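Local coordinates for protein CbsA (Xanthomonas oryzae pv. oryzae, PDB 5XYH) that hydrolyses cellulose as an exo-acting 1,4-beta-cellobiosidase of glycosyl hydrolase family 6, probably releasing cellobiose from the ends of cellulose chains in plant cell walls, at residues Y389-P392 against L396-A399. Numbering follows the deposited sequence.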
ATOM      1  N   TYR A 389     -16.257  15.672  -7.028  1.00 15.32           N
ATOM      2  CA  TYR A 389     -15.316  16.704  -6.611  1.00 16.06           C
ATOM      3  C   TYR A 389     -14.273  16.945  -7.694  1.00 15.93           C
ATOM      4  O   TYR A 389     -13.719  15.998  -8.257  1.00 14.58           O
ATOM      5  CB  TYR A 389     -14.667  16.283  -5.296  1.00 15.36           C
ATOM      6  CG  TYR A 389     -13.528  17.138  -4.788  1.00 16.07           C
ATOM      7  CD1 TYR A 389     -13.744  18.437  -4.336  1.00 16.25           C
ATOM      8  CD2 TYR A 389     -12.240  16.628  -4.721  1.00 15.71           C
ATOM      9  CE1 TYR A 389     -12.685  19.209  -3.851  1.00 16.74           C
ATOM     10  CE2 TYR A 389     -11.188  17.389  -4.238  1.00 15.98           C
ATOM     11  CZ  TYR A 389     -11.417  18.674  -3.801  1.00 16.13           C
ATOM     12  OH  TYR A 389     -10.370  19.424  -3.326  1.00 16.07           O
ATOM     13  N   THR A 390     -14.021  18.217  -8.006  1.00 16.90           N
ATOM     14  CA  THR A 390     -12.942  18.577  -8.920  1.00 16.20           C
ATOM     15  C   THR A 390     -11.679  18.819  -8.101  1.00 16.51           C
ATOM     16  O   THR A 390     -11.646  19.725  -7.263  1.00 16.10           O
ATOM     17  CB  THR A 390     -13.300  19.807  -9.754  1.00 16.85           C
ATOM     18  OG1 THR A 390     -14.435  19.509 -10.585  1.00 16.69           O
ATOM     19  CG2 THR A 390     -12.108  20.176 -10.648  1.00 17.98           C
ATOM     20  N   THR A 391     -10.652  17.990  -8.322  1.00 16.50           N
ATOM     21  CA  THR A 391      -9.427  18.029  -7.529  1.00 17.31           C
ATOM     22  C   THR A 391      -8.600  19.265  -7.877  1.00 18.53           C
ATOM     23  O   THR A 391      -8.884  19.962  -8.849  1.00 17.36           O
ATOM     24  CB  THR A 391      -8.598  16.768  -7.783  1.00 16.90           C
ATOM     25  OG1 THR A 391      -8.023  16.853  -9.091  1.00 17.41           O
ATOM     26  CG2 THR A 391      -9.461  15.516  -7.680  1.00 16.63           C
ATOM     27  N   PRO A 392      -7.547  19.552  -7.105  1.00 18.74           N
ATOM     28  CA  PRO A 392      -6.621  20.625  -7.506  1.00 19.02           C
ATOM     29  C   PRO A 392      -5.909  20.357  -8.828  1.00 20.78           C
ATOM     30  O   PRO A 392      -5.308  21.286  -9.395  1.00 19.69           O
ATOM     31  CB  PRO A 392      -5.620  20.684  -6.346  1.00 19.75           C
ATOM     32  CG  PRO A 392      -6.349  20.068  -5.176  1.00 19.29           C
ATOM     33  CD  PRO A 392      -7.257  19.039  -5.749  1.00 19.21           C
ATOM     34  N   LEU A 396     -12.124  15.198 -12.243  1.00 15.35           N
ATOM     35  CA  LEU A 396     -12.918  14.558 -11.214  1.00 15.74           C
ATOM     36  C   LEU A 396     -12.094  13.453 -10.545  1.00 15.48           C
ATOM     37  O   LEU A 396     -10.987  13.115 -10.978  1.00 14.80           O
ATOM     38  CB  LEU A 396     -14.215  14.005 -11.801  1.00 15.44           C
ATOM     39  CG  LEU A 396     -15.245  15.045 -12.278  1.00 16.25           C
ATOM     40  CD1 LEU A 396     -16.545  14.340 -12.631  1.00 16.21           C
ATOM     41  CD2 LEU A 396     -15.466  16.138 -11.238  1.00 15.37           C
ATOM     42  N   THR A 397     -12.650  12.886  -9.476  1.00 14.76           N
ATOM     43  CA  THR A 397     -11.887  11.964  -8.644  1.00 14.52           C
ATOM     44  C   THR A 397     -11.849  10.538  -9.196  1.00 14.08           C
ATOM     45  O   THR A 397     -10.956   9.762  -8.831  1.00 13.12           O
ATOM     46  CB  THR A 397     -12.484  11.910  -7.237  1.00 14.41           C
ATOM     47  OG1 THR A 397     -13.855  11.508  -7.321  1.00 12.64           O
ATOM     48  CG2 THR A 397     -12.383  13.249  -6.542  1.00 14.46           C
ATOM     49  N   GLY A 398     -12.827  10.146 -10.011  1.00 13.99           N
ATOM     50  CA  GLY A 398     -12.958   8.750 -10.392  1.00 13.30           C
ATOM     51  C   GLY A 398     -13.413   7.811  -9.288  1.00 13.80           C
ATOM     52  O   GLY A 398     -13.450   6.597  -9.501  1.00 13.75           O
ATOM     53  N   ALA A 399     -13.755   8.321  -8.110  1.00 13.35           N
ATOM     54  CA  ALA A 399     -14.176   7.446  -7.025  1.00 13.27           C
ATOM     55  C   ALA A 399     -15.577   6.895  -7.286  1.00 14.25           C
ATOM     56  O   ALA A 399     -16.441   7.590  -7.833  1.00 14.04           O
ATOM     57  CB  ALA A 399     -14.143   8.209  -5.696  1.00 13.38           C
TER
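Y389 and T397 meet in the long surface loop between strand 354-358 and helix 411-419 of the distorted beta/alpha barrel of glycosyl hydrolase family 6. As in relatives, long loops after the barrel strands probably shape the substrate cleft. The chain turns back through the three residues between P392 and L396, and the two segments meet at a splayed angle. Neither is regular helix or strand, and no hydrogen bond joins 389-392 to 396-399.

The centre of the contact is the methyl group of T397. CG2 lies in van der Waals contact at the edge of the Y389 ring, near its plane, with 3.8 Å from T397 CG2 to Y389 CD2. The two side chains meet at about a right angle. The same methyl is 3.5 Å from Y389 O. T391, two residues on from Y389, adds its own methyl, with T391 CG2 3.9 Å from T397 CG2. Both threonine methyls stand anti to their carbonyl carbons.

T397 OG1 sits between its backbone N and carbonyl carbon (chi1 58°). There it accepts from A399 N at 3.3 Å, an ST turn with a nearly straight bond (170° at the hydrogen). The hydroxyl donates to D386 O, so it is used in both directions. T391 OG1 bonds to D393 N at the start of the turn.

L396 covers the outer part of the contact. Its CA approaches Y389 O at 3.4 Å in a CA-H...O contact. N333 ND2 bonds to L396 O and Q337 NE2 to T397 O, tying 396-399 to a neighbouring loop. The Y389 side chain also touches L103 and R383. From 396-399, Y389 O is met by carbons alone: T397 CG2, L396 CA and, at the exposed end, L396 CD2 at 3.5 Å, which also lies 3.6 Å from T390 OG1.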